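Local coordinates for regulatory Subunit of Protein Kinase A (cAMP-dependent) from Euglena gracilis (Euglena gracilis, PDB 6RSX) that binds cyclic AMP at two cyclic nucleotide-binding domains and probably regulates the catalytic subunit of protein kinase A in response to it, at residues 73-78 / 92-97; 80-85 / 134-139; 154-159 / 180-185. One frame throughout, in Å; residues are numbered along the deposited sequence. Where two conformers were deposited one is given.

Contact 1. Residues 73-78 / 92-97; sequences KQYDEG and LIQPNP. With CMP (adenosine-3',5'-cyclic-monophosphate), chain B.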
loop_
_atom_site.group_PDB
_atom_site.type_symbol
_atom_site.label_atom_id
_atom_site.label_comp_id
_atom_site.label_asym_id
_atom_site.label_seq_id
_atom_site.Cartn_x
_atom_site.Cartn_y
_atom_site.Cartn_z
ATOM N N LYS A 73 6.417 -5.263 22.172
ATOM C CA LYS A 73 6.624 -3.967 22.787
ATOM C C LYS A 73 7.710 -3.210 22.052
ATOM O O LYS A 73 8.708 -3.792 21.611
ATOM C CB LYS A 73 6.983 -4.098 24.267
ATOM C CG LYS A 73 5.971 -4.888 25.022
ATOM C CD LYS A 73 5.494 -4.120 26.232
ATOM C CE LYS A 73 4.951 -2.732 25.872
ATOM N NZ LYS A 73 4.605 -1.989 27.128
ATOM N N GLN A 74 7.511 -1.907 21.955
ATOM C CA GLN A 74 8.519 -1.035 21.377
ATOM C C GLN A 74 9.855 -1.322 22.063
ATOM O O GLN A 74 9.890 -1.597 23.254
ATOM C CB GLN A 74 8.121 0.421 21.568
ATOM C CG GLN A 74 8.971 1.375 20.762
ATOM C CD GLN A 74 8.442 2.793 20.874
ATOM O OE1 GLN A 74 7.304 2.974 21.278
ATOM N NE2 GLN A 74 9.271 3.802 20.561
ATOM N N TYR A 75 10.917 -1.206 21.292
ATOM C CA TYR A 75 12.304 -1.532 21.719
ATOM C C TYR A 75 12.629 -3.014 21.901
ATOM O O TYR A 75 13.814 -3.347 22.116
ATOM C CB TYR A 75 12.650 -0.773 23.023
ATOM C CG TYR A 75 12.284 0.670 23.026
ATOM C CD1 TYR A 75 12.897 1.606 22.158
ATOM C CD2 TYR A 75 11.323 1.144 23.919
ATOM C CE1 TYR A 75 12.508 2.968 22.179
ATOM C CE2 TYR A 75 10.962 2.476 23.940
ATOM C CZ TYR A 75 11.576 3.384 23.093
ATOM O OH TYR A 75 11.163 4.694 23.156
ATOM N N ASP A 76 11.655 -3.939 21.830
ATOM C CA ASP A 76 12.002 -5.376 21.868
ATOM C C ASP A 76 12.953 -5.771 20.723
ATOM O O ASP A 76 12.939 -5.186 19.634
ATOM C CB ASP A 76 10.768 -6.271 21.712
ATOM C CG ASP A 76 9.871 -6.363 22.958
ATOM O OD1 ASP A 76 10.302 -5.929 24.055
ATOM O OD2 ASP A 76 8.717 -6.918 22.788
ATOM N N GLU A 77 13.775 -6.810 20.954
ATOM C CA GLU A 77 14.449 -7.429 19.812
ATOM C C GLU A 77 13.418 -8.095 18.888
ATOM O O GLU A 77 12.509 -8.761 19.369
ATOM C CB GLU A 77 15.450 -8.480 20.332
ATOM C CG GLU A 77 16.056 -9.320 19.231
ATOM C CD GLU A 77 17.047 -10.383 19.793
ATOM O OE1 GLU A 77 16.929 -10.778 20.971
ATOM O OE2 GLU A 77 17.865 -10.847 19.012
ATOM N N GLY A 78 13.583 -7.955 17.571
ATOM C CA GLY A 78 12.632 -8.571 16.631
ATOM C C GLY A 78 12.692 -10.099 16.655
ATOM O O GLY A 78 13.758 -10.703 16.838
ATOM N N LEU A 92 1.110 1.720 19.113
ATOM C CA LEU A 92 1.448 2.705 20.141
ATOM C C LEU A 92 2.935 3.030 20.056
ATOM O O LEU A 92 3.764 2.119 19.963
ATOM C CB LEU A 92 1.118 2.168 21.543
ATOM C CG LEU A 92 -0.333 1.705 21.709
ATOM C CD1 LEU A 92 -0.473 0.626 22.719
ATOM C CD2 LEU A 92 -1.093 2.916 22.150
ATOM N N ILE A 93 3.284 4.312 20.090
ATOM C CA ILE A 93 4.685 4.700 19.982
ATOM C C ILE A 93 5.035 5.686 21.093
ATOM O O ILE A 93 4.385 6.723 21.247
ATOM C CB ILE A 93 5.022 5.281 18.600
ATOM C CG1 ILE A 93 4.699 4.243 17.509
ATOM C CG2 ILE A 93 6.530 5.734 18.552
ATOM C CD1 ILE A 93 4.868 4.792 16.061
ATOM N N GLN A 94 6.075 5.354 21.861
ATOM C CA GLN A 94 6.615 6.269 22.861
ATOM C C GLN A 94 7.682 7.140 22.228
ATOM O O GLN A 94 8.451 6.676 21.373
ATOM C CB GLN A 94 7.297 5.465 24.001
ATOM C CG GLN A 94 6.376 4.496 24.707
ATOM C CD GLN A 94 7.178 3.415 25.348
ATOM O OE1 GLN A 94 7.194 2.282 24.863
ATOM N NE2 GLN A 94 7.866 3.753 26.439
ATOM N N PRO A 95 7.819 8.373 22.706
ATOM C CA PRO A 95 8.896 9.236 22.211
ATOM C C PRO A 95 10.239 8.877 22.807
ATOM O O PRO A 95 11.280 9.245 22.251
ATOM C CB PRO A 95 8.471 10.630 22.678
ATOM C CG PRO A 95 7.606 10.376 23.846
ATOM C CD PRO A 95 6.875 9.103 23.564
ATOM N N ASN A 96 10.226 8.168 23.904
ATOM C CA ASN A 96 11.440 7.635 24.517
ATOM C C ASN A 96 11.031 6.633 25.580
ATOM O O ASN A 96 9.859 6.614 26.004
ATOM C CB ASN A 96 12.282 8.753 25.114
ATOM C CG ASN A 96 11.576 9.468 26.240
ATOM O OD1 ASN A 96 11.387 8.918 27.325
ATOM N ND2 ASN A 96 11.181 10.704 25.999
ATOM N N PRO A 97 11.982 5.820 26.083
ATOM C CA PRO A 97 11.599 4.695 26.942
ATOM C C PRO A 97 11.024 5.138 28.267
ATOM O O PRO A 97 10.319 4.361 28.918
ATOM C CB PRO A 97 12.931 3.911 27.134
ATOM C CG PRO A 97 13.758 4.282 25.895
ATOM C CD PRO A 97 13.391 5.747 25.652
HETATM P P CMP B . 8.762 -3.222 13.857
HETATM O O1P CMP B . 9.528 -4.567 13.617
HETATM O O2P CMP B . 9.434 -1.954 14.180
HETATM O "O5'" CMP B . 7.759 -3.427 15.097
HETATM C "C5'" CMP B . 6.640 -2.563 15.288
HETATM C "C4'" CMP B . 5.905 -2.509 13.981
HETATM O "O4'" CMP B . 4.796 -1.600 13.956
HETATM C "C3'" CMP B . 6.751 -2.015 12.837
HETATM O "O3'" CMP B . 7.765 -2.934 12.499
HETATM C "C2'" CMP B . 5.711 -1.758 11.742
HETATM O "O2'" CMP B . 5.449 -2.979 11.071
HETATM C "C1'" CMP B . 4.471 -1.356 12.589
HETATM N N9 CMP B . 4.092 0.048 12.474
HETATM C C8 CMP B . 2.814 0.503 12.228
HETATM N N7 CMP B . 2.833 1.824 12.251
HETATM C C5 CMP B . 4.104 2.193 12.463
HETATM C C6 CMP B . 4.621 3.458 12.534
HETATM N N6 CMP B . 3.998 4.754 12.414
HETATM N N1 CMP B . 5.907 3.658 12.720
HETATM C C2 CMP B . 6.706 2.561 12.891
HETATM N N3 CMP B . 6.215 1.280 12.811
HETATM C C4 CMP B . 4.890 1.111 12.609
HETATM O O HOH W 1 5.298 1.755 22.949
HETATM O O HOH W 2 8.017 -0.335 25.330
HETATM O O HOH W 3 11.799 6.194 21.233
#
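In the first cyclic nucleotide-binding domain, a cupin-type beta fold, the type II beta turn from Lys-73 to Asp-76 meets the end of strand 89-93 through the side chain of Gln-74. Its CG stands anti to the backbone N (chi1 -169°) and the chain runs out extended, so that the amide lies along the backbone of Gln-94 and pairs with both its polar atoms. Gln-94 N donates to Gln-74 OE1 over 2.7 Å, nearly straight and on a lone pair in the carbonyl plane. In return Gln-74 NE2 reaches Gln-94 O at 3.1 Å, so the two bonds together fix the rotation of the amide. Ser-127 OG bonds Gln-74 N at the other end of the residue.

Tyr-75, with a left-handed backbone (phi 71°) at the third position of the turn, lays its ring between two neighbours. Gln-74 CG sits over one face, while Pro-97 CG makes a CH-pi contact with the opposite one, 4.1 Å from the Tyr-75 ring centroid. At the edge a water in the ring plane is only 2.5 Å from Tyr-75 OH and bonds weakly to Gln-94 O. The Gln-94 amide is divided between solvent and protein: OE1 accepts from a water that also donates to Gln-74 O, whereas NE2 turns to Ala-99 O.

The turn is closed by Asp-76 N bonding Lys-73 O at 3.0 Å, and Asp-76 OD2 takes Lys-73 N from above the carboxylate plane. One residue before Gln-94, Ile-93 belongs to the cyclic AMP pocket: its CG2 touches Gln-74 NE2, and its CD1 lies 3.7 Å from adenine N1.

Contact 2. Residues 80-85 / 134-139; sequences NFYVIE and VRLWAL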
loop_
_atom_site.group_PDB
_atom_site.type_symbol
_atom_site.label_atom_id
_atom_site.label_comp_id
_atom_site.label_asym_id
_atom_site.label_seq_id
_atom_site.Cartn_x
_atom_site.Cartn_y
_atom_site.Cartn_z
ATOM N N ASN A 80 9.364 -12.129 15.060
ATOM C CA ASN A 80 8.447 -12.555 14.007
ATOM C C ASN A 80 7.875 -11.385 13.210
ATOM O O ASN A 80 7.951 -10.221 13.613
ATOM C CB ASN A 80 7.265 -13.341 14.599
ATOM C CG ASN A 80 7.701 -14.585 15.378
ATOM O OD1 ASN A 80 8.538 -15.375 14.929
ATOM N ND2 ASN A 80 7.104 -14.768 16.553
ATOM N N PHE A 81 7.341 -11.727 12.040
ATOM C CA PHE A 81 6.509 -10.857 11.224
ATOM C C PHE A 81 5.075 -11.394 11.250
ATOM O O PHE A 81 4.868 -12.616 11.186
ATOM C CB PHE A 81 7.077 -10.822 9.801
ATOM C CG PHE A 81 6.233 -10.076 8.820
ATOM C CD1 PHE A 81 6.143 -8.707 8.870
ATOM C CD2 PHE A 81 5.702 -10.738 7.750
ATOM C CE1 PHE A 81 5.378 -7.976 7.896
ATOM C CE2 PHE A 81 4.951 -10.034 6.784
ATOM C CZ PHE A 81 4.834 -8.659 6.850
ATOM N N TYR A 82 4.080 -10.497 11.382
ATOM C CA TYR A 82 2.712 -10.926 11.655
ATOM C C TYR A 82 1.735 -10.386 10.617
ATOM O O TYR A 82 1.900 -9.267 10.113
ATOM C CB TYR A 82 2.222 -10.435 13.045
ATOM C CG TYR A 82 3.032 -11.004 14.204
ATOM C CD1 TYR A 82 2.705 -12.237 14.747
ATOM C CD2 TYR A 82 4.067 -10.263 14.791
ATOM C CE1 TYR A 82 3.416 -12.769 15.828
ATOM C CE2 TYR A 82 4.792 -10.781 15.862
ATOM C CZ TYR A 82 4.450 -12.024 16.386
ATOM O OH TYR A 82 5.120 -12.551 17.454
ATOM N N VAL A 83 0.708 -11.187 10.323
ATOM C CA VAL A 83 -0.497 -10.688 9.620
ATOM C C VAL A 83 -1.715 -10.975 10.488
ATOM O O VAL A 83 -1.892 -12.083 10.989
ATOM C CB VAL A 83 -0.664 -11.332 8.222
ATOM C CG1 VAL A 83 -1.865 -10.700 7.440
ATOM C CG2 VAL A 83 0.614 -11.215 7.387
ATOM N N ILE A 84 -2.609 -9.987 10.625
ATOM C CA ILE A 84 -3.800 -10.176 11.437
ATOM C C ILE A 84 -4.811 -11.028 10.666
ATOM O O ILE A 84 -5.144 -10.726 9.514
ATOM C CB ILE A 84 -4.421 -8.816 11.802
ATOM C CG1 ILE A 84 -3.446 -8.010 12.696
ATOM C CG2 ILE A 84 -5.737 -9.070 12.529
ATOM C CD1 ILE A 84 -3.952 -6.571 13.053
ATOM N N GLU A 85 -5.333 -12.063 11.320
ATOM C CA GLU A 85 -6.443 -12.836 10.784
ATOM C C GLU A 85 -7.778 -12.330 11.338
ATOM O O GLU A 85 -8.713 -12.080 10.564
ATOM C CB GLU A 85 -6.263 -14.323 11.117
ATOM C CG GLU A 85 -7.380 -15.191 10.484
ATOM C CD GLU A 85 -7.097 -16.685 10.743
ATOM O OE1 GLU A 85 -6.720 -17.034 11.889
ATOM O OE2 GLU A 85 -7.166 -17.474 9.777
ATOM N N VAL A 134 -7.372 -11.468 19.408
ATOM C CA VAL A 134 -6.783 -11.386 18.076
ATOM C C VAL A 134 -6.260 -12.764 17.668
ATOM O O VAL A 134 -5.735 -13.539 18.498
ATOM C CB VAL A 134 -5.661 -10.313 18.027
ATOM C CG1 VAL A 134 -4.802 -10.471 16.777
ATOM C CG2 VAL A 134 -6.207 -8.870 18.134
ATOM N N ARG A 135 -6.421 -13.080 16.396
ATOM C CA ARG A 135 -5.786 -14.232 15.773
ATOM C C ARG A 135 -4.804 -13.714 14.728
ATOM O O ARG A 135 -5.130 -12.815 13.955
ATOM C CB ARG A 135 -6.806 -15.162 15.100
ATOM C CG ARG A 135 -7.730 -15.948 16.024
ATOM C CD ARG A 135 -8.519 -17.082 15.269
ATOM N NE ARG A 135 -9.249 -16.622 14.065
ATOM C CZ ARG A 135 -9.760 -17.448 13.158
ATOM N NH1 ARG A 135 -9.635 -18.774 13.311
ATOM N NH2 ARG A 135 -10.386 -16.951 12.092
ATOM N N LEU A 136 -3.588 -14.308 14.694
ATOM C CA LEU A 136 -2.556 -13.838 13.777
ATOM C C LEU A 136 -1.953 -15.041 13.054
ATOM O O LEU A 136 -1.962 -16.156 13.587
ATOM C CB LEU A 136 -1.382 -13.156 14.539
ATOM C CG LEU A 136 -1.689 -12.095 15.609
ATOM C CD1 LEU A 136 -0.575 -11.903 16.615
ATOM C CD2 LEU A 136 -1.874 -10.795 14.898
ATOM N N TRP A 137 -1.407 -14.799 11.869
ATOM C CA TRP A 137 -0.468 -15.729 11.227
ATOM C C TRP A 137 0.918 -15.104 11.262
ATOM O O TRP A 137 1.073 -13.913 11.033
ATOM C CB TRP A 137 -0.911 -16.008 9.784
ATOM C CG TRP A 137 -2.087 -16.957 9.712
ATOM C CD1 TRP A 137 -3.429 -16.646 9.478
ATOM C CD2 TRP A 137 -2.025 -18.358 9.856
ATOM N NE1 TRP A 137 -4.178 -17.804 9.490
ATOM C CE2 TRP A 137 -3.338 -18.867 9.707
ATOM C CE3 TRP A 137 -0.970 -19.252 10.073
ATOM C CZ2 TRP A 137 -3.616 -20.233 9.787
ATOM C CZ3 TRP A 137 -1.248 -20.599 10.160
ATOM C CH2 TRP A 137 -2.548 -21.087 10.013
ATOM N N ALA A 138 1.953 -15.898 11.546
ATOM C CA ALA A 138 3.273 -15.332 11.781
ATOM C C ALA A 138 4.319 -16.074 10.959
ATOM O O ALA A 138 4.181 -17.270 10.706
ATOM C CB ALA A 138 3.668 -15.437 13.252
ATOM N N LEU A 139 5.320 -15.327 10.495
ATOM C CA LEU A 139 6.550 -15.873 9.917
ATOM C C LEU A 139 7.704 -15.598 10.863
ATOM O O LEU A 139 7.848 -14.479 11.375
ATOM C CB LEU A 139 6.894 -15.231 8.571
ATOM C CG LEU A 139 6.067 -15.556 7.330
ATOM C CD1 LEU A 139 6.520 -14.660 6.201
ATOM C CD2 LEU A 139 6.344 -17.017 7.009
#
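CG of Glu-85 is anti to the backbone N (chi1 -176°) and the rest of the chain is extended, which carries the carboxylate across to the 134-139 strand between Arg-135 and Trp-137. Both of these place CG beside the backbone N, and a bend at chi3 (-52°) turns the Arg-135 guanidinium flat against the carboxylate. Glu-85 OE1 lies over the centre of that guanidinium, 3.4 Å from Arg-135 NE; this salt bridge is one of stacked charges, for no N-H points at the oxygen, and Arg-135 NE bonds Ser-86 OG instead. The other oxygen, Glu-85 OE2, takes the indole N-H of Trp-137 NE1 at 3.0 Å, in the ring plane but from above the carboxylate. It also makes a salt bridge with Arg-34. An alanine here would take away the acceptor of Trp-137 NE1 and would probably leave the neighbouring guanidinium groups of Arg-34 and Arg-135 with less to offset their like charges.

The backbones form a regular antiparallel pair. Phe-81 with Leu-139 and Val-83 with Trp-137 are hydrogen-bonded pairs, and Glu-85 N adds a bond of 2.7 Å to Arg-135 O where the chain turns a corner. On the face bearing Tyr-82, Ile-84, Leu-136 and Ala-138, Tyr-82 CD1 packs 3.7 Å from Ala-138 CB and 3.8 Å from Leu-136 CD1. Leu-136 CD2 in turn meets Ile-84 CG1 at 3.9 Å. The hydroxyl of Tyr-82 is held by Asn-80 ND2.

These are the two central strands of a four-stranded sheet of the cyclic nucleotide-binding domain: strand 61-65 flanks 134-140, strand 112-113 flanks 80-84 and sets Phe-113 against Tyr-82, and helix 29-39 packs on Val-83 and Trp-137.

Contact 3. Residues 154-159 / 180-185; sequences RKRRQY and MADALQ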
loop_
_atom_site.group_PDB
_atom_site.type_symbol
_atom_site.label_atom_id
_atom_site.label_comp_id
_atom_site.label_asym_id
_atom_site.label_seq_id
_atom_site.Cartn_x
_atom_site.Cartn_y
_atom_site.Cartn_z
ATOM N N ARG A 154 14.512 -3.249 -1.030
ATOM C CA ARG A 154 14.862 -2.582 -2.283
ATOM C C ARG A 154 13.767 -1.620 -2.741
ATOM O O ARG A 154 14.042 -0.470 -3.103
ATOM C CB ARG A 154 15.137 -3.625 -3.362
ATOM C CG ARG A 154 15.390 -2.996 -4.719
ATOM C CD ARG A 154 16.055 -3.968 -5.653
ATOM N NE ARG A 154 15.239 -5.154 -5.872
ATOM C CZ ARG A 154 15.614 -6.382 -5.538
ATOM N NH1 ARG A 154 16.804 -6.582 -4.980
ATOM N NH2 ARG A 154 14.800 -7.406 -5.771
ATOM N N LYS A 155 12.517 -2.087 -2.743
ATOM C CA LYS A 155 11.404 -1.268 -3.220
ATOM C C LYS A 155 11.266 0.003 -2.386
ATOM O O LYS A 155 11.042 1.102 -2.924
ATOM C CB LYS A 155 10.124 -2.104 -3.180
ATOM C CG LYS A 155 8.847 -1.375 -3.676
ATOM C CD LYS A 155 8.532 -1.747 -5.089
ATOM C CE LYS A 155 7.267 -0.990 -5.576
ATOM N NZ LYS A 155 5.978 -1.592 -5.072
ATOM N N ARG A 156 11.408 -0.117 -1.059
ATOM C CA ARG A 156 11.261 1.069 -0.230
ATOM C C ARG A 156 12.386 2.054 -0.496
ATOM O O ARG A 156 12.154 3.274 -0.574
ATOM C CB ARG A 156 11.195 0.676 1.241
ATOM C CG ARG A 156 9.889 -0.041 1.606
ATOM C CD ARG A 156 9.900 -0.589 3.039
ATOM N NE ARG A 156 8.591 -1.168 3.359
ATOM C CZ ARG A 156 8.169 -1.438 4.593
ATOM N NH1 ARG A 156 8.962 -1.195 5.639
ATOM N NH2 ARG A 156 6.955 -1.953 4.785
ATOM N N ARG A 157 13.613 1.546 -0.634
ATOM C CA ARG A 157 14.754 2.396 -0.956
ATOM C C ARG A 157 14.561 3.078 -2.301
ATOM O O ARG A 157 14.782 4.285 -2.440
ATOM C CB ARG A 157 16.039 1.566 -0.966
ATOM C CG ARG A 157 17.238 2.287 -1.566
ATOM C CD ARG A 157 18.525 1.637 -1.080
ATOM N NE ARG A 157 19.698 2.358 -1.558
ATOM C CZ ARG A 157 20.616 1.841 -2.367
ATOM N NH1 ARG A 157 21.647 2.579 -2.762
ATOM N NH2 ARG A 157 20.510 0.581 -2.771
ATOM N N GLN A 158 14.149 2.313 -3.306
ATOM C CA GLN A 158 14.089 2.854 -4.658
ATOM C C GLN A 158 13.086 3.985 -4.792
ATOM O O GLN A 158 13.268 4.863 -5.637
ATOM C CB GLN A 158 13.785 1.736 -5.645
ATOM C CG GLN A 158 14.984 0.797 -5.741
ATOM C CD GLN A 158 14.760 -0.370 -6.691
ATOM O OE1 GLN A 158 13.635 -0.854 -6.858
ATOM N NE2 GLN A 158 15.846 -0.836 -7.312
ATOM N N TYR A 159 12.045 4.013 -3.970
ATOM C CA TYR A 159 11.027 5.046 -4.125
ATOM C C TYR A 159 11.102 6.135 -3.059
ATOM O O TYR A 159 10.263 7.038 -3.054
ATOM C CB TYR A 159 9.649 4.387 -4.142
ATOM C CG TYR A 159 9.362 3.710 -5.465
ATOM C CD1 TYR A 159 8.845 4.434 -6.535
ATOM C CD2 TYR A 159 9.656 2.368 -5.666
ATOM C CE1 TYR A 159 8.592 3.831 -7.765
ATOM C CE2 TYR A 159 9.396 1.748 -6.893
ATOM C CZ TYR A 159 8.853 2.501 -7.940
ATOM O OH TYR A 159 8.598 1.919 -9.158
ATOM N N MET A 180 3.464 3.224 1.387
ATOM C CA MET A 180 3.102 3.709 0.055
ATOM C C MET A 180 4.043 3.113 -0.981
ATOM O O MET A 180 3.600 2.601 -2.017
ATOM C CB MET A 180 3.122 5.242 0.028
ATOM C CG MET A 180 2.731 5.835 -1.357
ATOM S SD MET A 180 1.059 5.398 -1.879
ATOM C CE MET A 180 0.077 6.201 -0.652
ATOM N N ALA A 181 5.349 3.099 -0.683
ATOM C CA ALA A 181 6.285 2.450 -1.581
ATOM C C ALA A 181 5.930 0.989 -1.802
ATOM O O ALA A 181 6.026 0.501 -2.932
ATOM C CB ALA A 181 7.710 2.578 -1.048
ATOM N N ASP A 182 5.583 0.246 -0.731
ATOM C CA ASP A 182 5.201 -1.154 -0.919
ATOM C C ASP A 182 4.085 -1.281 -1.951
ATOM O O ASP A 182 4.084 -2.210 -2.781
ATOM C CB ASP A 182 4.699 -1.767 0.399
ATOM C CG ASP A 182 5.776 -1.844 1.490
ATOM O OD1 ASP A 182 6.981 -1.797 1.172
ATOM O OD2 ASP A 182 5.389 -1.983 2.677
ATOM N N ALA A 183 3.101 -0.390 -1.865
ATOM C CA ALA A 183 1.851 -0.514 -2.614
ATOM C C ALA A 183 1.975 -0.044 -4.064
ATOM O O ALA A 183 1.287 -0.579 -4.937
ATOM C CB ALA A 183 0.746 0.283 -1.919
ATOM N N LEU A 184 2.854 0.915 -4.355
ATOM C CA LEU A 184 2.924 1.477 -5.709
ATOM C C LEU A 184 3.408 0.439 -6.733
ATOM O O LEU A 184 4.346 -0.324 -6.497
ATOM C CB LEU A 184 3.838 2.709 -5.717
ATOM C CG LEU A 184 3.275 3.925 -4.983
ATOM C CD1 LEU A 184 4.374 4.946 -4.794
ATOM C CD2 LEU A 184 2.081 4.536 -5.793
ATOM N N GLN A 185 2.758 0.414 -7.898
ATOM C CA GLN A 185 3.103 -0.517 -8.965
ATOM C C GLN A 185 3.647 0.245 -10.171
ATOM O O GLN A 185 2.955 1.149 -10.679
ATOM C CB GLN A 185 1.859 -1.314 -9.363
ATOM C CG GLN A 185 1.172 -1.994 -8.196
ATOM C CD GLN A 185 2.051 -3.058 -7.591
ATOM O OE1 GLN A 185 2.637 -3.871 -8.311
ATOM N NE2 GLN A 185 2.170 -3.060 -6.260
#
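The guanidinium of Arg-156 and the carboxylate of Asp-182 meet side-on and nearly coplanar, 21° apart. Arg-156 NE donates to Asp-182 OD1 at 2.8 Å and Arg-156 NH2 to Asp-182 OD2 at 2.6 Å, each on a syn lone pair, so two parallel bonds hold both groups flat. An arginine chain extended from CG to NE gives it this reach. Lys-155, one residue earlier, sets its CG anti to the backbone N (chi1 -179°) and then bends at chi2 and chi4, bringing its ammonium to the carbonyls at the end of the other helix. Lys-155 NZ lies 2.5 Å from Leu-184 O and 3.0 Å from Ala-181 O, with a weak bond to Asp-182 O; its charge probably suits the negative end of that helix dipole.

Here helix 149-165, which follows the first cyclic nucleotide-binding domain's sheets, packs against helix 174-183, which leads into those of the second. Beside the two polar grips Ala-181 CB fits against helix 149-165, 3.9 Å from Arg-156 CA and 4.1 Å from Tyr-159 CB. The Tyr-159 side chain also touches Val-259 of the second domain. Arg-156 NH2 has a further salt bridge to Glu-115 OE2, and the other carboxylate oxygen, Glu-115 OE1, hydrogen-bonds the first cyclic AMP.

In the fold
Contacts 1 and 2 belong to the same cyclic nucleotide-binding domain and alternate along the chain, yet contact 2 pairs two strands within one sheet, while contact 1 joins a loop to the end of a strand of the other. Contact 1 is at the surface, where a side-chain amide and waters do the joining; contact 2 is buried and relies on backbone pairing and apolar side chains, with its charged groups gathered at one end. Contact 3, also buried, joins helices between the two domains by salt bridge and ammonium-to-carbonyl bonds. It touches neither of the others. The first cyclic AMP meets Ile-93 of contact 1 and is linked through Glu-115 to contact 3.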